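Local coordinates for protein endoglucanase (Bacillus akibai, PDB 1UWW) that hydrolyses internal beta-1,4-glucosidic linkages of cellulose and related glucans, the chain here being its family 28 carbohydrate-binding module, specific for non-crystalline cellulose, at residues 108-113 with 167-172; 122-127 with 151-156; 8-13 with 40-45; 81-86 with 157-162. All blocks are in the same frame, centred on the assembly; numbering follows the deposited sequence. Where two conformers were deposited one is given.

Contact 1. Residues 108-113 with 167-172; sequences NLVFQP and MIIFAD
The flat amide of Q112 turns OE1 toward selenomethionine M167, 3.7 Å from SE; M167 was modelled in two conformers, so the pair seen in this one is doubtful. Other partners fix the amide, NE2 donating to Y118 O and OE1 accepting from N165 ND2. The ring of F170 meets F93 with planes at about 30° and W55 edge-to-face, both on strands of the opposing sheet, and this marks the inward face. Strands 104-111 and 165-173 are antiparallel neighbours in one sheet of a beta-sandwich, and their short segments run 150° apart. L109 and I168 lie on this inner face as a non-hydrogen-bonded pair, the CA atoms of L109 and I168 4.8 Å apart. With CG anti to the backbone N (chi1 176°), L109 brings CD1 to 4.1 Å from I168 CG1. On the other face stand N108, V110, M167 and I169, in two hydrogen-bonded pairs; there R73 and W68 pack on I169, and the N108 amide turns to T125, ND2 donating to OG1. The pairs are locked by four backbone bonds, among them I169 N to N108 O at 2.9 Å and V110 N to M167 O at 3.0 Å. Between them, V110 CG2 touches I169 CD1 at 4.1 Å.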
loop_
_atom_site.group_PDB
_atom_site.type_symbol
_atom_site.label_atom_id
_atom_site.label_comp_id
_atom_site.label_asym_id
_atom_site.label_seq_id
_atom_site.Cartn_x
_atom_site.Cartn_y
_atom_site.Cartn_z
ATOM N N ASN A 108 4.278 4.952 -1.936
ATOM C CA ASN A 108 4.560 4.659 -0.543
ATOM C C ASN A 108 5.628 5.558 0.007
ATOM O O ASN A 108 6.462 6.095 -0.701
ATOM C CB ASN A 108 4.989 3.196 -0.382
ATOM C CG ASN A 108 3.815 2.214 -0.506
ATOM O OD1 ASN A 108 3.703 1.538 -1.506
ATOM N ND2 ASN A 108 2.888 2.235 0.481
ATOM N N LEU A 109 5.559 5.770 1.310
ATOM C CA LEU A 109 6.449 6.676 2.016
ATOM C C LEU A 109 7.148 5.903 3.125
ATOM O O LEU A 109 6.496 5.264 3.955
ATOM C CB LEU A 109 5.616 7.802 2.604
ATOM C CG LEU A 109 6.311 8.833 3.480
ATOM C CD1 LEU A 109 7.295 9.655 2.702
ATOM C CD2 LEU A 109 5.271 9.779 4.140
ATOM N N VAL A 110 8.466 5.993 3.153
ATOM C CA VAL A 110 9.327 5.260 4.070
ATOM C C VAL A 110 10.295 6.232 4.713
ATOM O O VAL A 110 10.758 7.186 4.079
ATOM C CB VAL A 110 10.115 4.146 3.339
ATOM C CG1 VAL A 110 11.117 3.441 4.264
ATOM C CG2 VAL A 110 9.150 3.161 2.724
ATOM N N PHE A 111 10.553 6.056 6.004
ATOM C CA PHE A 111 11.656 6.700 6.688
ATOM C C PHE A 111 12.608 5.650 7.213
ATOM O O PHE A 111 12.246 4.479 7.360
ATOM C CB PHE A 111 11.159 7.549 7.873
ATOM C CG PHE A 111 10.168 8.601 7.494
ATOM C CD1 PHE A 111 10.567 9.774 6.871
ATOM C CD2 PHE A 111 8.826 8.429 7.752
ATOM C CE1 PHE A 111 9.625 10.740 6.533
ATOM C CE2 PHE A 111 7.909 9.402 7.414
ATOM C CZ PHE A 111 8.320 10.533 6.804
ATOM N N GLN A 112 13.820 6.053 7.516
ATOM C CA GLN A 112 14.811 5.110 8.031
ATOM C C GLN A 112 15.453 5.566 9.361
ATOM O O GLN A 112 16.674 5.770 9.432
ATOM C CB GLN A 112 15.868 4.875 6.952
ATOM C CG GLN A 112 15.316 4.405 5.621
ATOM C CD GLN A 112 16.381 3.759 4.779
ATOM O OE1 GLN A 112 16.933 4.381 3.887
ATOM N NE2 GLN A 112 16.699 2.512 5.090
ATOM N N PRO A 113 14.659 5.669 10.424
ATOM C CA PRO A 113 15.191 6.039 11.747
ATOM C C PRO A 113 16.153 4.959 12.274
ATOM O O PRO A 113 15.744 3.817 12.388
ATOM C CB PRO A 113 13.950 6.094 12.647
ATOM C CG PRO A 113 12.898 5.306 11.909
ATOM C CD PRO A 113 13.218 5.385 10.468
HETATM N N MSE A 167 12.246 8.314 1.880
HETATM C CA MSE A 167 12.008 7.937 0.433
HETATM C C MSE A 167 10.545 7.815 0.069
HETATM O O MSE A 167 9.658 7.506 0.912
HETATM C CB MSE A 167 12.692 6.582 0.017
HETATM C CG MSE A 167 14.251 6.508 0.506
HETATM SE SE MSE A 167 15.031 4.750 0.731
HETATM C CE MSE A 167 13.918 3.918 -0.584
ATOM N N ILE A 168 10.336 8.038 -1.209
ATOM C CA ILE A 168 9.017 7.996 -1.825
ATOM C C ILE A 168 9.150 7.017 -2.965
ATOM O O ILE A 168 9.980 7.229 -3.873
ATOM C CB ILE A 168 8.528 9.383 -2.317
ATOM C CG1 ILE A 168 8.572 10.391 -1.163
ATOM C CG2 ILE A 168 7.136 9.263 -2.844
ATOM C CD1 ILE A 168 8.222 11.778 -1.567
ATOM N N ILE A 169 8.352 5.964 -2.930
ATOM C CA ILE A 169 8.405 4.867 -3.889
ATOM C C ILE A 169 7.197 4.945 -4.774
ATOM O O ILE A 169 6.071 5.031 -4.280
ATOM C CB ILE A 169 8.445 3.525 -3.134
ATOM C CG1 ILE A 169 9.690 3.454 -2.239
ATOM C CG2 ILE A 169 8.476 2.371 -4.155
ATOM C CD1 ILE A 169 9.723 2.312 -1.274
ATOM N N PHE A 170 7.396 4.902 -6.088
ATOM C CA PHE A 170 6.335 5.039 -7.090
ATOM C C PHE A 170 6.201 3.708 -7.814
ATOM O O PHE A 170 6.873 3.471 -8.837
ATOM C CB PHE A 170 6.655 6.161 -8.070
ATOM C CG PHE A 170 6.754 7.515 -7.433
ATOM C CD1 PHE A 170 7.925 7.936 -6.856
ATOM C CD2 PHE A 170 5.669 8.385 -7.416
ATOM C CE1 PHE A 170 8.058 9.198 -6.304
ATOM C CE2 PHE A 170 5.784 9.649 -6.848
ATOM C CZ PHE A 170 6.976 10.047 -6.294
ATOM N N ALA A 171 5.375 2.808 -7.311
ATOM C CA ALA A 171 5.354 1.418 -7.789
ATOM C C ALA A 171 4.271 1.152 -8.827
ATOM O O ALA A 171 3.157 1.639 -8.740
ATOM C CB ALA A 171 5.167 0.488 -6.619
ATOM N N ASP A 172 4.620 0.333 -9.808
ATOM C CA ASP A 172 3.730 -0.118 -10.866
ATOM C C ASP A 172 2.709 -1.109 -10.335
ATOM O O ASP A 172 3.063 -2.051 -9.622
ATOM C CB ASP A 172 4.603 -0.799 -11.922
ATOM C CG ASP A 172 3.879 -1.132 -13.201
ATOM O OD1 ASP A 172 2.777 -0.648 -13.476
ATOM O OD2 ASP A 172 4.451 -1.932 -13.989
#

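Contact 2. Residues 122-127 with 151-156; sequences APKTYT and VRDITN
K124 and D153 form a salt bridge, NZ lying 2.5 Å from OD2. That is unusually short for such a pair, and K124 CE lies 3.1 Å from D153 OD2, so the exact length is doubtful even if the pairing is clear. The ammonium comes to the anti lone pair of OD2, on the side away from OD1, and the two side chains cross at about a right angle. The lysine chain is bent at its far end: chi4 of 107° turns NZ out of an extended course and back onto the carboxylate. D153 is positioned by its own loop, a type I turn from V151 to I154 in which I154 N donates to V151 O at 3.2 Å, while D153 N is bonded to N150 OD1.

Beneath the charged pair the contact is apolar. P123 sets the corner of its ring against the turn, CG standing 4.0 Å from D153 CB and CD 4.0 Å from I154 CG1. I154 reaches further in, its CD1 3.9 Å from A122 CA, so the isoleucine branch lies against both A122 and P123. Outside this packing, P123 also rests on Q121 of the second subunit, K124 packs on W68 of that subunit, and T125 OG1 is hydrogen-bonded to T125 OG1 there. Strand 120-129, interrupted and outermost in its sheet within this chain, thus receives a type I turn that follows strand 142-150 of the other sheet, within the beta-sandwich (jelly-roll) fold of this module family.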
loop_
_atom_site.group_PDB
_atom_site.type_symbol
_atom_site.label_atom_id
_atom_site.label_comp_id
_atom_site.label_asym_id
_atom_site.label_seq_id
_atom_site.Cartn_x
_atom_site.Cartn_y
_atom_site.Cartn_z
ATOM N N ALA A 122 4.714 4.534 6.204
ATOM C CA ALA A 122 3.367 5.008 6.429
ATOM C C ALA A 122 2.428 3.862 6.059
ATOM O O ALA A 122 2.593 3.226 4.995
ATOM C CB ALA A 122 3.070 6.219 5.604
ATOM N N PRO A 123 1.487 3.515 6.934
ATOM C CA PRO A 123 0.677 2.337 6.679
ATOM C C PRO A 123 -0.204 2.368 5.455
ATOM O O PRO A 123 -0.410 1.330 4.842
ATOM C CB PRO A 123 -0.134 2.179 7.971
ATOM C CG PRO A 123 -0.084 3.402 8.654
ATOM C CD PRO A 123 1.209 4.081 8.272
ATOM N N LYS A 124 -0.698 3.526 5.050
ATOM C CA LYS A 124 -1.646 3.625 3.944
ATOM C C LYS A 124 -0.974 4.026 2.633
ATOM O O LYS A 124 -0.361 5.074 2.531
ATOM C CB LYS A 124 -2.761 4.607 4.281
ATOM C CG LYS A 124 -3.555 4.174 5.492
ATOM C CD LYS A 124 -4.133 5.355 6.267
ATOM C CE LYS A 124 -3.874 5.223 7.752
ATOM N NZ LYS A 124 -2.841 6.148 8.250
ATOM N N THR A 125 -1.107 3.175 1.634
ATOM C CA THR A 125 -0.657 3.469 0.287
ATOM C C THR A 125 -1.555 4.505 -0.400
ATOM O O THR A 125 -2.776 4.445 -0.219
ATOM C CB THR A 125 -0.721 2.152 -0.440
ATOM O OG1 THR A 125 0.122 1.215 0.250
ATOM C CG2 THR A 125 -0.175 2.272 -1.861
ATOM N N TYR A 126 -0.973 5.442 -1.154
ATOM C CA TYR A 126 -1.704 6.388 -1.994
ATOM C C TYR A 126 -1.701 5.845 -3.418
ATOM O O TYR A 126 -0.651 5.698 -4.031
ATOM C CB TYR A 126 -1.068 7.794 -1.967
ATOM C CG TYR A 126 -1.890 8.826 -2.698
ATOM C CD1 TYR A 126 -1.805 8.955 -4.073
ATOM C CD2 TYR A 126 -2.824 9.607 -2.014
ATOM C CE1 TYR A 126 -2.573 9.859 -4.759
ATOM C CE2 TYR A 126 -3.621 10.522 -2.692
ATOM C CZ TYR A 126 -3.473 10.644 -4.088
ATOM O OH TYR A 126 -4.229 11.530 -4.826
ATOM N N THR A 127 -2.863 5.605 -3.984
ATOM C CA THR A 127 -2.983 4.906 -5.250
ATOM C C THR A 127 -3.605 5.824 -6.307
ATOM O O THR A 127 -4.645 6.467 -6.054
ATOM C CB THR A 127 -3.812 3.624 -5.051
ATOM O OG1 THR A 127 -3.152 2.766 -4.123
ATOM C CG2 THR A 127 -3.963 2.838 -6.363
ATOM N N VAL A 151 1.133 10.243 8.416
ATOM C CA VAL A 151 2.262 9.799 9.235
ATOM C C VAL A 151 1.983 9.799 10.748
ATOM O O VAL A 151 2.771 9.257 11.516
ATOM C CB VAL A 151 3.537 10.621 8.946
ATOM C CG1 VAL A 151 4.014 10.384 7.504
ATOM C CG2 VAL A 151 3.323 12.115 9.184
ATOM N N ARG A 152 0.888 10.423 11.151
ATOM C CA ARG A 152 0.394 10.337 12.528
ATOM C C ARG A 152 0.165 8.878 12.903
ATOM O O ARG A 152 0.408 8.478 14.050
ATOM C CB ARG A 152 -0.877 11.168 12.655
ATOM C CG ARG A 152 -1.485 11.209 14.058
ATOM C CD ARG A 152 -0.517 11.562 15.145
ATOM N NE ARG A 152 0.312 12.718 14.834
ATOM C CZ ARG A 152 1.412 13.035 15.507
ATOM N NH1 ARG A 152 1.785 12.296 16.544
ATOM N NH2 ARG A 152 2.174 14.063 15.172
ATOM N N ASP A 153 -0.215 8.071 11.922
ATOM C CA ASP A 153 -0.526 6.656 12.128
ATOM C C ASP A 153 0.687 5.742 12.204
ATOM O O ASP A 153 0.524 4.525 12.401
ATOM C CB ASP A 153 -1.532 6.196 11.070
ATOM C CG ASP A 153 -2.928 6.792 11.307
ATOM O OD1 ASP A 153 -3.156 7.345 12.413
ATOM O OD2 ASP A 153 -3.841 6.790 10.463
ATOM N N ILE A 154 1.902 6.277 12.118
ATOM C CA ILE A 154 3.106 5.473 12.345
ATOM C C ILE A 154 3.343 5.399 13.838
ATOM O O ILE A 154 3.792 6.355 14.448
ATOM C CB ILE A 154 4.338 6.078 11.599
ATOM C CG1 ILE A 154 4.088 6.141 10.086
ATOM C CG2 ILE A 154 5.606 5.249 11.837
ATOM C CD1 ILE A 154 5.120 6.917 9.302
ATOM N N THR A 155 3.085 4.235 14.423
ATOM C CA THR A 155 3.237 4.075 15.868
ATOM C C THR A 155 4.647 3.798 16.307
ATOM O O THR A 155 4.940 4.000 17.485
ATOM C CB THR A 155 2.350 2.965 16.418
ATOM O OG1 THR A 155 2.709 1.710 15.820
ATOM C CG2 THR A 155 0.885 3.219 16.066
ATOM N N ASN A 156 5.528 3.373 15.405
ATOM C CA ASN A 156 6.910 3.061 15.788
ATOM C C ASN A 156 7.859 4.233 15.641
ATOM O O ASN A 156 9.081 4.063 15.597
ATOM C CB ASN A 156 7.437 1.873 14.998
ATOM C CG ASN A 156 7.230 0.567 15.720
ATOM O OD1 ASN A 156 7.412 0.472 16.946
ATOM N ND2 ASN A 156 6.872 -0.448 14.971
#

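Contact 3. Residues 8-13 with 40-45; sequences VVHDPK and TALTIE
Residues 8-11 run nearly parallel to 40-44, the end-to-end directions 13° apart, and D11 N donates to L42 O at 3.0 Å. The imidazole of H10 adds a second bond at its rim: L42 N points to ND1 at 3.0 Å, exactly in the ring plane and nearly straight at 166°. ND1 is therefore an acceptor here, which would put a neutral ring's proton probably on NE2. CE1 of H10 lies at the same edge, 3.4 Å from T40 O, an oxygen that also accepts from W32 NE1; the W32 ring meets that of H10 at about 65°. In this way the N-terminal residues run beside the chain that leads into strand 43-47, an outermost strand of the six-stranded sheet of the beta-sandwich. D11 extends the pairing with its carboxylate: I44 N donates to OD2 at 2.9 Å, arriving from above the carboxylate plane. A water gives hydrogens to D11 OD2 and to I44 O, closing a small bridge beside that bond. At the other end V8 CG1 packs on A41 CB at 4.3 Å. I44 in turn packs on N51, a ligand of a bound calcium ion.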
loop_
_atom_site.group_PDB
_atom_site.type_symbol
_atom_site.label_atom_id
_atom_site.label_comp_id
_atom_site.label_asym_id
_atom_site.label_seq_id
_atom_site.Cartn_x
_atom_site.Cartn_y
_atom_site.Cartn_z
ATOM N N VAL A 8 24.609 9.993 -16.612
ATOM C CA VAL A 8 23.383 10.839 -16.622
ATOM C C VAL A 8 23.632 12.115 -15.819
ATOM O O VAL A 8 24.254 12.078 -14.754
ATOM C CB VAL A 8 22.163 10.030 -16.098
ATOM C CG1 VAL A 8 21.122 10.908 -15.385
ATOM C CG2 VAL A 8 21.515 9.260 -17.249
ATOM N N VAL A 9 23.135 13.229 -16.354
ATOM C CA VAL A 9 23.296 14.558 -15.761
ATOM C C VAL A 9 21.974 15.105 -15.181
ATOM O O VAL A 9 20.995 15.360 -15.885
ATOM C CB VAL A 9 23.866 15.577 -16.774
ATOM C CG1 VAL A 9 23.904 16.998 -16.162
ATOM C CG2 VAL A 9 25.259 15.130 -17.259
ATOM N N HIS A 10 21.994 15.305 -13.882
ATOM C CA HIS A 10 20.867 15.902 -13.183
ATOM C C HIS A 10 21.065 17.391 -13.078
ATOM O O HIS A 10 22.175 17.892 -13.235
ATOM C CB HIS A 10 20.792 15.312 -11.800
ATOM C CG HIS A 10 20.757 13.824 -11.801
ATOM N ND1 HIS A 10 19.673 13.106 -12.260
ATOM C CD2 HIS A 10 21.691 12.908 -11.448
ATOM C CE1 HIS A 10 19.916 11.815 -12.128
ATOM N NE2 HIS A 10 21.139 11.669 -11.652
ATOM N N ASP A 11 19.997 18.115 -12.796
ATOM C CA ASP A 11 20.125 19.483 -12.323
ATOM C C ASP A 11 20.864 19.504 -10.959
ATOM O O ASP A 11 20.999 18.478 -10.285
ATOM C CB ASP A 11 18.747 20.143 -12.197
ATOM C CG ASP A 11 18.257 20.749 -13.495
ATOM O OD1 ASP A 11 18.974 20.734 -14.532
ATOM O OD2 ASP A 11 17.145 21.292 -13.607
ATOM N N PRO A 12 21.372 20.666 -10.543
ATOM C CA PRO A 12 22.152 20.746 -9.301
ATOM C C PRO A 12 21.378 20.191 -8.085
ATOM O O PRO A 12 20.175 20.465 -7.975
ATOM C CB PRO A 12 22.421 22.247 -9.162
ATOM C CG PRO A 12 22.362 22.768 -10.543
ATOM C CD PRO A 12 21.266 21.984 -11.212
ATOM N N LYS A 13 22.029 19.394 -7.242
ATOM C CA LYS A 13 21.367 18.774 -6.091
ATOM C C LYS A 13 20.929 19.805 -5.059
ATOM O O LYS A 13 19.834 19.704 -4.504
ATOM C CB LYS A 13 22.254 17.717 -5.431
ATOM C CG LYS A 13 21.571 16.978 -4.286
ATOM C CD LYS A 13 22.420 15.836 -3.788
ATOM C CE LYS A 13 21.693 15.034 -2.737
ATOM N NZ LYS A 13 22.338 13.707 -2.599
ATOM N N THR A 40 17.021 7.956 -14.284
ATOM C CA THR A 40 16.992 8.951 -15.368
ATOM C C THR A 40 17.225 10.388 -14.840
ATOM O O THR A 40 17.118 10.653 -13.650
ATOM C CB THR A 40 15.603 8.876 -16.179
ATOM O OG1 THR A 40 14.472 9.141 -15.324
ATOM C CG2 THR A 40 15.307 7.497 -16.759
ATOM N N ALA A 41 17.522 11.329 -15.725
ATOM C CA ALA A 41 17.776 12.712 -15.336
ATOM C C ALA A 41 16.626 13.311 -14.491
ATOM O O ALA A 41 15.456 13.298 -14.899
ATOM C CB ALA A 41 17.981 13.566 -16.576
ATOM N N LEU A 42 17.007 13.838 -13.337
ATOM C CA LEU A 42 16.120 14.584 -12.446
ATOM C C LEU A 42 16.394 16.056 -12.689
ATOM O O LEU A 42 17.500 16.542 -12.415
ATOM C CB LEU A 42 16.420 14.272 -10.988
ATOM C CG LEU A 42 15.889 12.987 -10.396
ATOM C CD1 LEU A 42 16.591 12.644 -9.086
ATOM C CD2 LEU A 42 14.395 13.099 -10.168
ATOM N N THR A 43 15.416 16.755 -13.224
ATOM C CA THR A 43 15.551 18.176 -13.543
ATOM C C THR A 43 14.407 18.986 -12.956
ATOM O O THR A 43 13.409 18.441 -12.470
ATOM C CB THR A 43 15.627 18.404 -15.063
ATOM O OG1 THR A 43 14.425 17.948 -15.670
ATOM C CG2 THR A 43 16.791 17.615 -15.690
ATOM N N ILE A 44 14.550 20.294 -12.978
ATOM C CA ILE A 44 13.504 21.166 -12.510
ATOM C C ILE A 44 12.726 21.683 -13.726
ATOM O O ILE A 44 13.311 22.283 -14.635
ATOM C CB ILE A 44 14.100 22.339 -11.689
ATOM C CG1 ILE A 44 14.942 21.848 -10.489
ATOM C CG2 ILE A 44 12.962 23.259 -11.218
ATOM C CD1 ILE A 44 14.297 20.776 -9.649
ATOM N N GLU A 45 11.421 21.445 -13.758
ATOM C CA GLU A 45 10.573 21.768 -14.902
ATOM C C GLU A 45 9.273 22.440 -14.418
ATOM O O GLU A 45 8.795 22.195 -13.311
ATOM C CB GLU A 45 10.253 20.513 -15.720
ATOM C CG GLU A 45 11.461 19.686 -16.143
ATOM C CD GLU A 45 12.341 20.357 -17.172
ATOM O OE1 GLU A 45 11.898 21.365 -17.798
ATOM O OE2 GLU A 45 13.489 19.862 -17.313
HETATM O O HOH W 1 15.844 22.512 -15.555
#

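Contact 4. Residues 81-86 with 157-162; sequences LVRGEN and IQDDTL
R83 meets D159 with its guanidinium edge, the guanidinium and carboxylate planes 90° apart, across two loops of the beta-sandwich that each carry a beta turn, type II' from R83 to N86 and type I from Q158 to T161. The arginine grips side-on with two nitrogens, both on one oxygen: NE lies 3.1 Å and NH2 2.9 Å from D159 OD1. NH2 comes nearly along the C-O axis, NE from the anti side and out of the carboxylate plane. A bend at chi3 (61°) sets NE for this. With R152 NH1 also bridging to it, D159 OD1 takes three arginine nitrogens, which probably helps balance the like charges of R83 NE and R152 NH2, which lie close. R83 NH1 donates to V151 O and I154 O. I157 covers one guanidinium face, its CG1 3.3 Å above the plane and offset toward the rim. A water at the guanidinium edge links NH2 to I157 O. Backbone atoms repeat the junction: G84 N donates to D159 O at 3.0 Å, and a second water ties R83 N to Q158 O and T161 O. The valine contributes through one methyl: V82 CG1 sits 3.4 Å from T161 O and 4.1 Å from L162 CD2.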
loop_
_atom_site.group_PDB
_atom_site.type_symbol
_atom_site.label_atom_id
_atom_site.label_comp_id
_atom_site.label_asym_id
_atom_site.label_seq_id
_atom_site.Cartn_x
_atom_site.Cartn_y
_atom_site.Cartn_z
ATOM N N LEU A 81 15.216 15.704 10.764
ATOM C CA LEU A 81 13.989 15.320 10.085
ATOM C C LEU A 81 13.105 14.607 11.085
ATOM O O LEU A 81 13.449 13.519 11.543
ATOM C CB LEU A 81 14.295 14.398 8.902
ATOM C CG LEU A 81 13.139 14.013 7.989
ATOM C CD1 LEU A 81 12.617 15.225 7.229
ATOM C CD2 LEU A 81 13.606 12.945 6.992
ATOM N N VAL A 82 12.007 15.244 11.442
ATOM C CA VAL A 82 11.097 14.734 12.454
ATOM C C VAL A 82 9.654 14.996 12.044
ATOM O O VAL A 82 9.360 15.939 11.301
ATOM C CB VAL A 82 11.370 15.331 13.866
ATOM C CG1 VAL A 82 12.788 15.021 14.336
ATOM C CG2 VAL A 82 11.069 16.847 13.905
ATOM N N ARG A 83 8.747 14.183 12.575
ATOM C CA ARG A 83 7.327 14.380 12.370
ATOM C C ARG A 83 6.788 15.600 13.093
ATOM O O ARG A 83 5.896 16.294 12.612
ATOM C CB ARG A 83 6.537 13.154 12.831
ATOM C CG ARG A 83 5.020 13.246 12.648
ATOM C CD ARG A 83 4.303 11.989 12.983
ATOM N NE ARG A 83 4.507 11.620 14.388
ATOM C CZ ARG A 83 4.316 10.412 14.890
ATOM N NH1 ARG A 83 3.915 9.402 14.144
ATOM N NH2 ARG A 83 4.551 10.192 16.183
ATOM N N GLY A 84 7.266 15.819 14.307
ATOM C CA GLY A 84 6.701 16.870 15.138
ATOM C C GLY A 84 5.232 16.626 15.394
ATOM O O GLY A 84 4.776 15.489 15.492
ATOM N N GLU A 85 4.463 17.704 15.445
ATOM C CA GLU A 85 3.020 17.612 15.610
ATOM C C GLU A 85 2.244 17.454 14.303
ATOM O O GLU A 85 1.033 17.424 14.283
ATOM C CB GLU A 85 2.504 18.835 16.364
ATOM C CG GLU A 85 2.885 18.801 17.832
ATOM C CD GLU A 85 2.508 20.071 18.589
ATOM O OE1 GLU A 85 2.627 21.186 18.032
ATOM O OE2 GLU A 85 2.122 19.948 19.768
ATOM N N ASN A 86 2.970 17.294 13.214
ATOM C CA ASN A 86 2.338 17.103 11.920
ATOM C C ASN A 86 1.733 15.732 11.769
ATOM O O ASN A 86 2.167 14.761 12.381
ATOM C CB ASN A 86 3.377 17.340 10.840
ATOM C CG ASN A 86 3.842 18.769 10.819
ATOM O OD1 ASN A 86 3.030 19.656 10.573
ATOM N ND2 ASN A 86 5.104 19.008 11.127
ATOM N N ILE A 157 7.299 5.434 15.543
ATOM C CA ILE A 157 8.086 6.638 15.752
ATOM C C ILE A 157 7.361 7.491 16.770
ATOM O O ILE A 157 6.198 7.285 17.058
ATOM C CB ILE A 157 8.345 7.457 14.445
ATOM C CG1 ILE A 157 7.043 8.039 13.892
ATOM C CG2 ILE A 157 9.111 6.621 13.392
ATOM C CD1 ILE A 157 7.198 8.827 12.622
ATOM N N GLN A 158 8.096 8.448 17.309
ATOM C CA GLN A 158 7.548 9.485 18.170
ATOM C C GLN A 158 7.742 10.825 17.496
ATOM O O GLN A 158 8.395 10.926 16.454
ATOM C CB GLN A 158 8.297 9.447 19.480
ATOM C CG GLN A 158 8.065 8.132 20.192
ATOM C CD GLN A 158 8.934 7.931 21.369
ATOM O OE1 GLN A 158 10.117 8.308 21.372
ATOM N NE2 GLN A 158 8.368 7.292 22.377
ATOM N N ASP A 159 7.178 11.876 18.068
ATOM C CA ASP A 159 7.225 13.176 17.418
ATOM C C ASP A 159 8.627 13.743 17.309
ATOM O O ASP A 159 8.900 14.547 16.417
ATOM C CB ASP A 159 6.311 14.165 18.145
ATOM C CG ASP A 159 4.833 13.869 17.940
ATOM O OD1 ASP A 159 4.483 12.929 17.171
ATOM O OD2 ASP A 159 3.927 14.555 18.484
ATOM N N ASP A 160 9.535 13.323 18.174
ATOM C CA ASP A 160 10.926 13.772 18.146
ATOM C C ASP A 160 11.924 12.743 17.578
ATOM O O ASP A 160 13.125 12.967 17.581
ATOM C CB ASP A 160 11.385 14.252 19.537
ATOM C CG ASP A 160 11.570 13.126 20.540
ATOM O OD1 ASP A 160 11.231 11.947 20.292
ATOM O OD2 ASP A 160 12.064 13.382 21.666
ATOM N N THR A 161 11.435 11.618 17.078
ATOM C CA THR A 161 12.331 10.604 16.501
ATOM C C THR A 161 13.058 11.130 15.259
ATOM O O THR A 161 12.409 11.619 14.324
ATOM C CB THR A 161 11.533 9.386 16.085
ATOM O OG1 THR A 161 10.884 8.828 17.230
ATOM C CG2 THR A 161 12.444 8.280 15.519
ATOM N N LEU A 162 14.375 11.012 15.212
ATOM C CA LEU A 162 15.155 11.397 14.045
ATOM C C LEU A 162 14.913 10.359 12.958
ATOM O O LEU A 162 15.190 9.184 13.129
ATOM C CB LEU A 162 16.639 11.501 14.367
ATOM C CG LEU A 162 16.966 12.661 15.309
ATOM C CD1 LEU A 162 18.413 12.498 15.804
ATOM C CD2 LEU A 162 16.767 14.002 14.676
HETATM O O HOH W 2 9.619 11.837 14.016
HETATM O O HOH W 3 3.509 7.607 17.532
#

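How the contacts relate
Contact 3 comes first along the chain and stands apart, its centre about 20 Å from that of contact 1 and about 30 Å from those of contacts 2 and 4. The other three form a connected group. Contacts 1 and 2 share a sheet through neighbouring strands 104-111 and 120-129, with contact 2 nested between the segments of contact 1. Contacts 2 and 4, centres about 13 Å apart, are joined by R152 with D159, and both use the loop following strand 142-150. Segments of contacts 1 and 4 alternate along the chain and meet where P113 packs on L162. Contacts 1, 2 and 4 thus run from the sheet interior to the loops at one end of the module.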